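Local structure of pectinesterase (Sitophilus oryzae, 4PMH) at residues Y68-A73 and T90-G95; T50-V55 and V79-N84; D100-L105 and S165-A170; S31-S36 and Q187-N192; A193-H198 and S214-T219. The protein hydrolyses the methyl esters of pectin, releasing methanol and leaving galacturonate units, and probably serves the insect in digesting plant cell walls. All blocks are in the same frame, centred on the assembly; numbering follows the deposited sequence.

Contact 1 (Y68-A73 and T90-G95)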
# COMPACT_ATOMS: atom_id res chain seq x y z
N TYR A 68 12.90 -11.81 15.57
CA TYR A 68 12.83 -10.37 15.72
C TYR A 68 14.13 -9.72 15.25
O TYR A 68 15.21 -9.98 15.79
CB TYR A 68 12.56 -10.00 17.17
CG TYR A 68 11.17 -10.40 17.60
CD1 TYR A 68 10.89 -11.69 18.07
CD2 TYR A 68 10.11 -9.51 17.51
CE1 TYR A 68 9.60 -12.05 18.45
CE2 TYR A 68 8.82 -9.86 17.88
CZ TYR A 68 8.58 -11.13 18.36
OH TYR A 68 7.29 -11.49 18.73
N ILE A 69 13.99 -8.91 14.21
CA ILE A 69 15.10 -8.20 13.64
C ILE A 69 14.95 -6.74 14.03
O ILE A 69 14.04 -6.06 13.55
CB ILE A 69 15.12 -8.30 12.10
CG1 ILE A 69 15.43 -9.73 11.70
CG2 ILE A 69 16.15 -7.33 11.52
CD1 ILE A 69 14.99 -10.13 10.32
N LYS A 70 15.87 -6.27 14.88
CA LYS A 70 15.90 -4.88 15.28
C LYS A 70 16.84 -4.08 14.40
O LYS A 70 17.99 -4.47 14.20
CB LYS A 70 16.36 -4.77 16.72
CG LYS A 70 16.39 -3.35 17.21
CD LYS A 70 16.57 -3.30 18.72
CE LYS A 70 17.98 -3.65 19.13
NZ LYS A 70 18.23 -3.23 20.54
N ILE A 71 16.36 -2.96 13.87
CA ILE A 71 17.20 -2.06 13.09
C ILE A 71 17.52 -0.82 13.91
O ILE A 71 16.66 0.04 14.13
CB ILE A 71 16.53 -1.62 11.77
CG1 ILE A 71 16.04 -2.85 10.98
CG2 ILE A 71 17.49 -0.75 10.95
CD1 ILE A 71 15.37 -2.56 9.64
N ASN A 72 18.78 -0.69 14.32
CA ASN A 72 19.17 0.48 15.08
C ASN A 72 18.84 1.75 14.31
O ASN A 72 18.93 1.78 13.08
CB ASN A 72 20.67 0.45 15.40
CG ASN A 72 20.99 -0.43 16.59
OD1 ASN A 72 20.10 -0.93 17.27
ND2 ASN A 72 22.27 -0.60 16.85
N ALA A 73 18.48 2.78 15.07
CA ALA A 73 18.15 4.08 14.53
C ALA A 73 19.23 4.55 13.56
O ALA A 73 20.42 4.36 13.81
CB ALA A 73 18.01 5.09 15.67
N THR A 90 9.51 -10.39 12.36
CA THR A 90 9.16 -9.04 12.79
C THR A 90 10.40 -8.18 12.58
O THR A 90 11.47 -8.49 13.11
CB THR A 90 8.75 -9.05 14.27
OG1 THR A 90 7.58 -9.85 14.41
CG2 THR A 90 8.47 -7.65 14.77
N ILE A 91 10.28 -7.13 11.78
CA ILE A 91 11.37 -6.21 11.52
C ILE A 91 10.97 -4.87 12.09
O ILE A 91 10.00 -4.26 11.62
CB ILE A 91 11.66 -6.09 10.00
CG1 ILE A 91 12.06 -7.45 9.42
CG2 ILE A 91 12.78 -5.08 9.72
CD1 ILE A 91 10.92 -8.19 8.77
N TYR A 92 11.70 -4.39 13.11
CA TYR A 92 11.35 -3.15 13.76
C TYR A 92 12.50 -2.20 13.98
O TYR A 92 13.61 -2.62 14.23
CB TYR A 92 10.65 -3.42 15.08
CG TYR A 92 11.52 -3.97 16.19
CD1 TYR A 92 11.71 -5.33 16.33
CD2 TYR A 92 12.08 -3.13 17.10
CE1 TYR A 92 12.49 -5.83 17.38
CE2 TYR A 92 12.84 -3.61 18.15
CZ TYR A 92 13.04 -4.97 18.28
OH TYR A 92 13.82 -5.45 19.31
N GLY A 93 12.19 -0.92 13.91
CA GLY A 93 13.16 0.13 14.16
C GLY A 93 13.43 0.25 15.65
O GLY A 93 12.52 0.11 16.48
N GLY A 94 14.69 0.49 16.00
CA GLY A 94 15.10 0.59 17.40
C GLY A 94 14.95 1.96 18.04
O GLY A 94 15.31 2.14 19.20
N GLY A 95 14.45 2.95 17.30
CA GLY A 95 14.31 4.33 17.80
C GLY A 95 13.06 4.57 18.61
O GLY A 95 12.19 3.68 18.73
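Lys70 lies across the ring of Tyr92 where two parallel strands of the pectinesterase beta-helix run together. Its CB sits over one ring face in a CH-pi contact, 4.1 Å from the centroid of the Tyr92 ring. CG, anti to the backbone N (chi1 -179°), comes to 3.7 Å from Tyr92 CE2, and CD reaches 3.5 Å from Tyr92 OH. The chain bends at chi3, which sets CE, and its end leads away from strand 90-93. Lysine suits this partly exposed place because its methylenes can cover an aromatic face while its charge departs. Tyr92 OH is hydrogen-bonded to Lys39 O, tying down the ring's tip. On the same side of the sheet as Lys70, Tyr68 CD2 packs 3.5 Å from Thr90 CB, while Thr90 OG1 is bonded to Gln160 and Arg66. The opposite face is aliphatic: Ile71 CD1 touches Ile91 CG2 at 3.6 Å, and Ile69 lies alongside Ile91. Between the faces runs a parallel ladder, with Ile69 N bonded to Thr90 O at 2.8 Å and Gly94 N to Ile71 O at 2.8 Å. The contact divides its chemistry, branched apolar residues facing inward and amphipathic ones outward, while backbone bonds fix the register.

Contact 2 (T50-V55 and V79-N84)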
# COMPACT_ATOMS: atom_id res chain seq x y z
N THR A 50 24.26 -4.73 7.19
CA THR A 50 23.17 -4.42 6.27
C THR A 50 21.90 -5.07 6.84
O THR A 50 21.98 -6.04 7.60
CB THR A 50 23.42 -4.97 4.86
OG1 THR A 50 23.51 -6.39 4.91
CG2 THR A 50 24.70 -4.40 4.27
N ILE A 51 20.74 -4.55 6.45
CA ILE A 51 19.47 -5.12 6.89
C ILE A 51 19.27 -6.48 6.22
O ILE A 51 18.86 -7.45 6.87
CB ILE A 51 18.26 -4.20 6.60
CG1 ILE A 51 18.44 -2.83 7.28
CG2 ILE A 51 16.96 -4.88 7.09
CD1 ILE A 51 17.66 -1.71 6.64
N GLN A 52 19.60 -6.56 4.93
CA GLN A 52 19.46 -7.80 4.17
C GLN A 52 20.18 -8.93 4.90
O GLN A 52 19.66 -10.03 4.98
CB GLN A 52 20.01 -7.67 2.73
CG GLN A 52 19.54 -8.81 1.81
CD GLN A 52 18.03 -8.91 1.74
OE1 GLN A 52 17.35 -7.92 1.44
NE2 GLN A 52 17.48 -10.08 2.06
N ALA A 53 21.37 -8.66 5.43
CA ALA A 53 22.15 -9.67 6.14
C ALA A 53 21.42 -10.23 7.36
O ALA A 53 21.51 -11.41 7.65
CB ALA A 53 23.52 -9.14 6.55
N ALA A 54 20.70 -9.38 8.08
CA ALA A 54 19.93 -9.84 9.24
C ALA A 54 18.73 -10.69 8.77
O ALA A 54 18.42 -11.69 9.37
CB ALA A 54 19.45 -8.66 10.05
N VAL A 55 18.07 -10.25 7.69
CA VAL A 55 16.92 -10.96 7.11
C VAL A 55 17.37 -12.34 6.67
O VAL A 55 16.71 -13.35 6.98
CB VAL A 55 16.31 -10.18 5.91
CG1 VAL A 55 15.37 -11.06 5.08
CG2 VAL A 55 15.60 -8.93 6.39
N VAL A 79 17.88 -1.69 -0.23
CA VAL A 79 16.63 -2.44 -0.26
C VAL A 79 16.58 -3.47 0.85
O VAL A 79 17.62 -3.83 1.44
CB VAL A 79 16.41 -3.17 -1.60
CG1 VAL A 79 16.22 -2.17 -2.72
CG2 VAL A 79 17.54 -4.14 -1.90
N VAL A 80 15.37 -3.95 1.13
CA VAL A 80 15.13 -5.08 2.04
C VAL A 80 14.17 -6.02 1.33
O VAL A 80 13.04 -5.63 1.01
CB VAL A 80 14.52 -4.61 3.37
CG1 VAL A 80 14.34 -5.78 4.33
CG2 VAL A 80 15.38 -3.52 3.99
N TYR A 81 14.64 -7.23 1.04
CA TYR A 81 13.87 -8.21 0.29
C TYR A 81 13.59 -9.37 1.23
O TYR A 81 14.53 -9.97 1.78
CB TYR A 81 14.64 -8.75 -0.92
CG TYR A 81 14.80 -7.81 -2.11
CD1 TYR A 81 14.20 -6.57 -2.16
CD2 TYR A 81 15.55 -8.21 -3.22
CE1 TYR A 81 14.36 -5.74 -3.25
CE2 TYR A 81 15.70 -7.39 -4.33
CZ TYR A 81 15.11 -6.16 -4.34
OH TYR A 81 15.27 -5.32 -5.43
N ILE A 82 12.31 -9.66 1.43
CA ILE A 82 11.89 -10.85 2.18
C ILE A 82 11.32 -11.86 1.20
O ILE A 82 10.18 -11.72 0.78
CB ILE A 82 10.80 -10.57 3.26
CG1 ILE A 82 11.05 -9.27 4.03
CG2 ILE A 82 10.66 -11.79 4.17
CD1 ILE A 82 12.15 -9.29 5.06
N PRO A 83 12.12 -12.87 0.82
CA PRO A 83 11.62 -13.92 -0.06
C PRO A 83 10.68 -14.87 0.69
O PRO A 83 10.66 -14.87 1.92
CB PRO A 83 12.90 -14.65 -0.48
CG PRO A 83 13.78 -14.52 0.71
CD PRO A 83 13.48 -13.16 1.29
N ASN A 84 9.94 -15.68 -0.04
CA ASN A 84 8.98 -16.60 0.58
C ASN A 84 9.70 -17.53 1.56
O ASN A 84 10.76 -18.06 1.24
CB ASN A 84 8.23 -17.41 -0.48
CG ASN A 84 6.88 -17.93 0.02
OD1 ASN A 84 6.58 -17.93 1.21
ND2 ASN A 84 6.06 -18.39 -0.91
O HOH W 1 19.71 -4.34 3.19
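Val79 meets Gln52 through a water, which donates to Val79 O at 2.8 Å and accepts from Gln52 N at 2.8 Å, so an N-H of the first helical turn gains a partner. Val80 follows with a purely apolar contact: its CG2 lies 3.7 Å from Ile51 CG2, the two side chains crossing at about a right angle, while CG1 is turned to Val55. At Tyr81 the backbone is gripped twice by one amide. Tyr81 N gives a bond to Gln52 OE1 (2.8 Å) and Gln52 NE2 gives one to Tyr81 O (3.0 Å), both in the carbonyl planes and on lone pairs. The bend at chi2 (57°) places CD for this pairing, and glutamine suits it because its end carries donor and acceptor side by side, as a neighbouring strand would. The ring leads away from the helix, and Tyr81 OH is bonded to Tyr116 OH. Ile82 returns to apolar packing, its CD1 3.7 Å from Val55 CG1. Helix 51-61 thus flanks strand 80-82 on the side where it ends its sheet, strand 152-154 pairing on its other side, while Ile51 also leans on Ile71 of strand 67-71 and Ile82 on Leu89 of strand 89-93.

Contact 3 (D100-L105 and S165-A170)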
# COMPACT_ATOMS: atom_id res chain seq x y z
N ASP A 100 12.89 7.74 13.35
CA ASP A 100 14.28 7.53 13.74
C ASP A 100 15.01 6.41 12.95
O ASP A 100 16.22 6.26 13.06
CB ASP A 100 14.36 7.21 15.24
CG ASP A 100 13.94 8.38 16.12
OD1 ASP A 100 14.02 9.53 15.65
OD2 ASP A 100 13.50 8.14 17.27
N THR A 101 14.26 5.60 12.21
CA THR A 101 14.83 4.52 11.43
C THR A 101 14.29 4.62 10.02
O THR A 101 13.11 4.41 9.79
CB THR A 101 14.48 3.16 12.05
OG1 THR A 101 14.81 3.19 13.45
CG2 THR A 101 15.25 2.05 11.35
N LEU A 102 15.15 4.99 9.07
CA LEU A 102 14.73 5.34 7.72
C LEU A 102 15.47 4.49 6.68
O LEU A 102 16.71 4.50 6.62
CB LEU A 102 14.99 6.81 7.46
CG LEU A 102 14.76 7.30 6.02
CD1 LEU A 102 13.29 7.14 5.66
CD2 LEU A 102 15.21 8.74 5.83
N ILE A 103 14.71 3.74 5.88
CA ILE A 103 15.24 2.95 4.81
C ILE A 103 14.82 3.66 3.54
O ILE A 103 13.63 3.74 3.26
CB ILE A 103 14.63 1.54 4.84
CG1 ILE A 103 14.78 0.92 6.24
CG2 ILE A 103 15.28 0.66 3.78
CD1 ILE A 103 13.99 -0.35 6.43
N THR A 104 15.77 4.19 2.78
CA THR A 104 15.41 5.09 1.70
C THR A 104 16.29 4.96 0.47
O THR A 104 17.50 4.76 0.59
CB THR A 104 15.43 6.57 2.18
OG1 THR A 104 15.09 7.42 1.08
CG2 THR A 104 16.81 7.01 2.73
N LEU A 105 15.68 5.11 -0.70
CA LEU A 105 16.41 5.18 -1.97
C LEU A 105 15.63 6.05 -2.94
O LEU A 105 14.42 6.22 -2.76
CB LEU A 105 16.56 3.79 -2.58
CG LEU A 105 17.57 2.84 -1.96
CD1 LEU A 105 17.39 1.44 -2.52
CD2 LEU A 105 18.99 3.33 -2.20
N SER A 165 10.57 3.78 9.04
CA SER A 165 10.17 4.57 7.88
C SER A 165 10.75 3.95 6.62
O SER A 165 11.95 3.63 6.56
CB SER A 165 10.69 6.00 8.03
OG SER A 165 10.15 6.68 9.17
N ILE A 166 9.93 3.82 5.59
CA ILE A 166 10.37 3.32 4.31
C ILE A 166 10.05 4.37 3.27
O ILE A 166 8.91 4.84 3.18
CB ILE A 166 9.68 1.99 3.89
CG1 ILE A 166 9.80 0.92 4.98
CG2 ILE A 166 10.27 1.47 2.60
CD1 ILE A 166 8.84 -0.23 4.84
N GLU A 167 11.04 4.72 2.46
CA GLU A 167 10.87 5.78 1.50
C GLU A 167 11.46 5.43 0.15
O GLU A 167 12.58 4.94 0.07
CB GLU A 167 11.57 7.06 2.01
CG GLU A 167 11.63 8.17 0.97
CD GLU A 167 12.18 9.44 1.55
OE1 GLU A 167 13.27 9.37 2.16
OE2 GLU A 167 11.51 10.49 1.42
N ASN A 168 10.72 5.73 -0.90
CA ASN A 168 11.30 5.83 -2.24
C ASN A 168 11.12 7.28 -2.69
O ASN A 168 10.02 7.74 -2.97
CB ASN A 168 10.67 4.81 -3.19
CG ASN A 168 11.45 4.65 -4.48
OD1 ASN A 168 12.15 5.57 -4.93
ND2 ASN A 168 11.35 3.46 -5.08
N SER A 169 12.23 8.00 -2.75
CA SER A 169 12.23 9.46 -2.80
C SER A 169 12.18 9.98 -4.24
O SER A 169 12.27 11.17 -4.45
CB SER A 169 13.44 10.03 -2.07
OG SER A 169 14.67 9.62 -2.65
N ALA A 170 12.02 9.09 -5.20
CA ALA A 170 11.98 9.51 -6.61
C ALA A 170 10.82 10.46 -6.87
O ALA A 170 9.65 10.11 -6.68
CB ALA A 170 11.88 8.31 -7.53
O HOH W 2 16.47 8.66 -0.89
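Strands 101-105 and 165-168 run parallel, their axes 4.7 Å apart and inclined by 15°, with Leu102 to Leu105 paired to Ser165 to Asn168 by an alternating ladder such as Ile103 N to Ser165 O. Thr104 and Glu167 lie side by side and point the same way. Thr104 OG1, anti to its backbone N (chi1 179°), donates to Glu167 OE1 at 2.9 Å, meeting it on the anti side and 29° out of the carboxylate plane. A water donates to Thr104 OG1 at 2.7 Å and is bonded to Ser169 OG at 2.7 Å, so this threonine both gives and receives. On the same face Leu102 CD1 covers Ser165 CB at 3.7 Å, a small residue fitting beneath a branched one. Ser165 OG is bonded to Pro98 O and Arg194 NH1. The other face carries Ile103 and Ile166, both touching Phe152, and Asn168, whose ND2 is bonded to Met107 O and Val179 O. Asn168 lies near Asp200, the proton donor inferred from relatives. Ile103, Ile166 and Leu105 thus make the inner face of the beta-helix largely aliphatic around a buried, satisfied Asn168 amide; outside, the donated hydroxyl is likely to stabilise the charged form of Glu167.

Contact 4 (S31-S36 and Q187-N192)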
# COMPACT_ATOMS: atom_id res chain seq x y z
N SER A 31 -6.85 -13.90 12.61
CA SER A 31 -6.76 -13.26 13.91
C SER A 31 -5.30 -12.81 14.12
O SER A 31 -4.44 -13.61 14.48
CB SER A 31 -7.21 -14.23 14.97
OG SER A 31 -6.72 -15.53 14.70
N PRO A 32 -5.02 -11.53 13.81
CA PRO A 32 -3.65 -11.01 13.82
C PRO A 32 -3.03 -11.06 15.22
O PRO A 32 -3.67 -10.66 16.18
CB PRO A 32 -3.81 -9.57 13.36
CG PRO A 32 -5.13 -9.51 12.67
CD PRO A 32 -5.99 -10.50 13.39
N PRO A 33 -1.80 -11.58 15.33
CA PRO A 33 -1.18 -11.53 16.65
C PRO A 33 -0.83 -10.11 17.07
O PRO A 33 -0.58 -9.25 16.22
CB PRO A 33 0.04 -12.44 16.53
CG PRO A 33 0.23 -12.70 15.07
CD PRO A 33 -1.03 -12.36 14.35
N SER A 34 -0.85 -9.86 18.38
CA SER A 34 -0.36 -8.60 18.96
C SER A 34 1.06 -8.36 18.50
O SER A 34 1.84 -9.30 18.45
CB SER A 34 -0.31 -8.69 20.48
OG SER A 34 0.63 -9.71 20.86
N ILE A 35 1.40 -7.13 18.16
CA ILE A 35 2.79 -6.83 17.87
C ILE A 35 3.41 -6.60 19.23
O ILE A 35 2.87 -5.87 20.06
CB ILE A 35 2.99 -5.61 16.95
CG1 ILE A 35 2.53 -5.93 15.53
CG2 ILE A 35 4.46 -5.23 16.88
CD1 ILE A 35 1.04 -6.08 15.41
N SER A 36 4.52 -7.27 19.48
CA SER A 36 5.18 -7.21 20.75
C SER A 36 6.65 -7.37 20.47
O SER A 36 7.18 -8.49 20.50
CB SER A 36 4.65 -8.29 21.70
OG SER A 36 5.23 -8.19 22.99
N GLN A 187 -1.29 -12.22 5.65
CA GLN A 187 -1.07 -11.97 7.07
C GLN A 187 0.09 -11.04 7.39
O GLN A 187 0.82 -11.24 8.36
CB GLN A 187 -0.96 -13.29 7.85
CG GLN A 187 -2.15 -14.18 7.59
CD GLN A 187 -2.13 -15.49 8.34
OE1 GLN A 187 -1.47 -15.62 9.39
NE2 GLN A 187 -2.86 -16.47 7.81
N ILE A 188 0.23 -10.00 6.58
CA ILE A 188 1.21 -8.95 6.82
C ILE A 188 0.64 -7.89 7.75
O ILE A 188 -0.50 -7.44 7.59
CB ILE A 188 1.65 -8.25 5.52
CG1 ILE A 188 2.00 -9.26 4.44
CG2 ILE A 188 2.86 -7.36 5.79
CD1 ILE A 188 2.90 -10.38 4.88
N GLN A 189 1.44 -7.46 8.71
CA GLN A 189 1.02 -6.46 9.67
C GLN A 189 2.02 -5.32 9.62
O GLN A 189 3.23 -5.56 9.72
CB GLN A 189 0.98 -7.06 11.07
CG GLN A 189 0.06 -8.25 11.24
CD GLN A 189 0.23 -8.90 12.60
OE1 GLN A 189 0.92 -9.90 12.74
NE2 GLN A 189 -0.37 -8.31 13.62
N ILE A 190 1.53 -4.10 9.45
CA ILE A 190 2.37 -2.90 9.42
C ILE A 190 1.89 -1.99 10.54
O ILE A 190 0.73 -1.57 10.54
CB ILE A 190 2.23 -2.14 8.09
CG1 ILE A 190 2.59 -3.02 6.90
CG2 ILE A 190 3.10 -0.90 8.09
CD1 ILE A 190 1.53 -4.03 6.54
N HIS A 191 2.74 -1.70 11.52
CA HIS A 191 2.29 -1.01 12.72
C HIS A 191 3.24 0.11 13.09
O HIS A 191 4.44 -0.11 13.22
CB HIS A 191 2.14 -2.00 13.85
CG HIS A 191 1.73 -1.39 15.16
ND1 HIS A 191 0.55 -0.70 15.32
CD2 HIS A 191 2.31 -1.43 16.38
CE1 HIS A 191 0.44 -0.30 16.57
NE2 HIS A 191 1.50 -0.73 17.24
N ASN A 192 2.70 1.32 13.27
CA ASN A 192 3.50 2.45 13.71
C ASN A 192 4.64 2.75 12.72
O ASN A 192 5.79 2.89 13.11
CB ASN A 192 4.04 2.22 15.13
CG ASN A 192 4.63 3.48 15.75
OD1 ASN A 192 4.13 4.60 15.54
ND2 ASN A 192 5.71 3.31 16.50
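Pro32, Pro33 and Ile35, from a loop without regular structure, lie against Gln189 and His191 on the outside of the parallel beta-helix, making a surface contact between a chain excursion and strand 188-191. The strand's alternation explains it: Gln189 and His191 point toward the loop, whereas Ile190 points away from it. Gln189 does most of the work. Its CG is anti to the carbonyl carbon (chi1 -59°), and the chain beyond is extended, reaching the loop backbone. There Gln189 NE2 donates to Pro33 O at 2.8 Å, the acceptor lying 6° from the amide plane, an N-H...O angle of 163° making the bond nearly straight. The other branch, Gln189 OE1, faces the Pro33 ring, 3.5 Å from Pro33 CD, and is bonded to Gln160 NE2 on the adjacent strand. Prolines suit the loop because their rings offer apolar cover and have no backbone N-H to satisfy. Ile35 slides past Gln189 in the opposite direction, a tight fit with Ile35 CD1 3.2 Å from Gln189 NE2. An alanine in place of Gln189 would probably leave Pro33 O and Gln160 NE2 without their mate and open a gap beside Ile35. Further along, His191 is steadied by a hydrogen bond between His191 ND1 and Thr217 OG1, and its CD2 lies 4.3 Å from Ile35 CB.

Contact 5 (A193-H198 and S214-T219)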
# COMPACT_ATOMS: atom_id res chain seq x y z
N ALA A 193 4.31 2.84 11.45
CA ALA A 193 5.30 3.04 10.42
C ALA A 193 4.98 4.27 9.61
O ALA A 193 3.89 4.86 9.74
CB ALA A 193 5.34 1.80 9.51
N ARG A 194 5.95 4.66 8.79
CA ARG A 194 5.82 5.81 7.92
C ARG A 194 6.26 5.35 6.52
O ARG A 194 7.37 4.83 6.36
CB ARG A 194 6.73 6.96 8.43
CG ARG A 194 6.44 7.45 9.86
CD ARG A 194 7.42 8.52 10.37
NE ARG A 194 7.50 9.69 9.49
CZ ARG A 194 8.56 10.05 8.73
NH1 ARG A 194 9.70 9.36 8.72
NH2 ARG A 194 8.46 11.13 7.96
N LEU A 195 5.39 5.50 5.53
CA LEU A 195 5.62 5.02 4.19
C LEU A 195 5.58 6.24 3.26
O LEU A 195 4.55 6.91 3.18
CB LEU A 195 4.57 3.95 3.82
CG LEU A 195 4.42 2.79 4.83
CD1 LEU A 195 3.22 1.93 4.48
CD2 LEU A 195 5.69 1.95 4.88
N LEU A 196 6.70 6.56 2.60
CA LEU A 196 6.89 7.86 1.97
C LEU A 196 7.25 7.75 0.49
O LEU A 196 8.14 7.02 0.10
CB LEU A 196 8.00 8.66 2.67
CG LEU A 196 8.11 8.64 4.20
CD1 LEU A 196 9.38 9.35 4.66
CD2 LEU A 196 6.89 9.24 4.87
N GLY A 197 6.55 8.49 -0.33
CA GLY A 197 6.82 8.45 -1.74
C GLY A 197 5.98 9.49 -2.42
O GLY A 197 5.54 10.46 -1.79
N HIS A 198 5.79 9.30 -3.71
CA HIS A 198 4.95 10.19 -4.48
C HIS A 198 3.94 9.38 -5.26
O HIS A 198 2.80 9.23 -4.81
CB HIS A 198 5.80 11.11 -5.33
CG HIS A 198 6.39 12.22 -4.53
ND1 HIS A 198 7.62 12.11 -3.92
CD2 HIS A 198 5.89 13.42 -4.18
CE1 HIS A 198 7.86 13.22 -3.23
NE2 HIS A 198 6.82 14.03 -3.38
N SER A 214 -3.66 -7.87 4.68
CA SER A 214 -2.69 -7.02 5.38
C SER A 214 -3.41 -6.05 6.29
O SER A 214 -4.55 -5.67 6.02
CB SER A 214 -1.75 -6.28 4.40
OG SER A 214 -2.44 -5.63 3.36
N TYR A 215 -2.76 -5.71 7.39
CA TYR A 215 -3.35 -4.91 8.44
C TYR A 215 -2.37 -3.81 8.82
O TYR A 215 -1.30 -4.10 9.40
CB TYR A 215 -3.65 -5.76 9.66
CG TYR A 215 -4.71 -5.23 10.60
CD1 TYR A 215 -5.03 -3.89 10.68
CD2 TYR A 215 -5.39 -6.10 11.44
CE1 TYR A 215 -6.02 -3.42 11.55
CE2 TYR A 215 -6.37 -5.64 12.32
CZ TYR A 215 -6.67 -4.29 12.36
OH TYR A 215 -7.64 -3.83 13.23
N TYR A 216 -2.77 -2.59 8.50
CA TYR A 216 -2.04 -1.38 8.80
C TYR A 216 -2.67 -0.67 9.99
O TYR A 216 -3.82 -0.35 9.97
CB TYR A 216 -2.10 -0.44 7.60
CG TYR A 216 -1.41 -1.00 6.40
CD1 TYR A 216 -2.00 -2.00 5.62
CD2 TYR A 216 -0.15 -0.55 6.04
CE1 TYR A 216 -1.34 -2.53 4.51
CE2 TYR A 216 0.51 -1.07 4.95
CZ TYR A 216 -0.08 -2.06 4.19
OH TYR A 216 0.61 -2.54 3.12
N THR A 217 -1.88 -0.43 11.03
CA THR A 217 -2.33 0.28 12.21
C THR A 217 -1.35 1.39 12.54
O THR A 217 -0.14 1.20 12.41
CB THR A 217 -2.43 -0.66 13.43
OG1 THR A 217 -1.27 -1.50 13.48
CG2 THR A 217 -3.64 -1.53 13.32
N ASN A 218 -1.89 2.54 12.95
CA ASN A 218 -1.10 3.66 13.39
C ASN A 218 0.01 4.03 12.44
O ASN A 218 1.11 4.30 12.85
CB ASN A 218 -0.57 3.39 14.79
CG ASN A 218 -1.68 3.07 15.77
OD1 ASN A 218 -2.26 1.99 15.74
ND2 ASN A 218 -2.00 4.03 16.61
N THR A 219 -0.31 4.08 11.16
CA THR A 219 0.68 4.23 10.13
C THR A 219 0.37 5.44 9.24
O THR A 219 -0.80 5.74 8.92
CB THR A 219 0.80 2.89 9.36
OG1 THR A 219 1.45 1.93 10.21
CG2 THR A 219 1.59 3.03 8.05
O HOH W 3 3.43 6.44 12.32
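Leu195 meets the Tyr216 ring at its edge: the methyl Leu195 CD1 lies near the ring plane, 4.1 Å from Tyr216 CE2, the two side chains crossing at about a right angle. The Tyr216 ring also stacks with Phe236. A second flat group, the Arg194 guanidinium, has Leu196 CD2 3.9 Å above one face, offset toward the rim. Leu195 CD1 also touches Thr219 CG2 at 4.1 Å, so a branched aliphatic side chain fills the space between ring and threonine. Thr219 joins this apolar patch to the backbone. Its OG1, anti to the carbonyl carbon (chi1 -72°), accepts from Ala193 N at 3.2 Å and donates to Thr217 O at 2.8 Å, sitting 53° above that carbonyl plane. Threonine suits the place because one branch is polar and the other apolar. Replacing Thr219 by an alanine would probably leave Ala193 N and Thr217 O without these partners and open a gap beside Leu195. A water donates to Ala193 O at 3.1 Å and to Asn218 O at 3.2 Å. Asn218 takes a left-handed backbone conformation, which asparagine tolerates well, at the corner where the chain leaves strand 213-217. Chemically, one hydroxyl and one water add to the backbone bonds of the sheet in tying this corner of the beta-helix together, with an apolar side at Leu195.

The five contacts follow the beta-helix from its N-terminal end inward. Contacts 1 and 2 (centres 13 Å apart) share an apolar core: Ile69 CG2 packs 3.8 Å from Ala54 CB. Contact 3 joins both, through Thr101 on Ile71 and Val79 on Leu105. It continues into contact 5, Ile166 N being 2.9 Å from Arg194 O, a probable hydrogen bond. Contact 4 lies outside, pairing with contact 5, and touches contact 1 where Ser36 O approaches Tyr68. In contact 3 the side chains of Asn168 and Ala170 lie about 8 Å from those of Asp200, the probable proton donor, and Gln177, a probable substrate-binding residue, respectively; in contact 5 that of Leu195 is about 11 Å from that of Asp200.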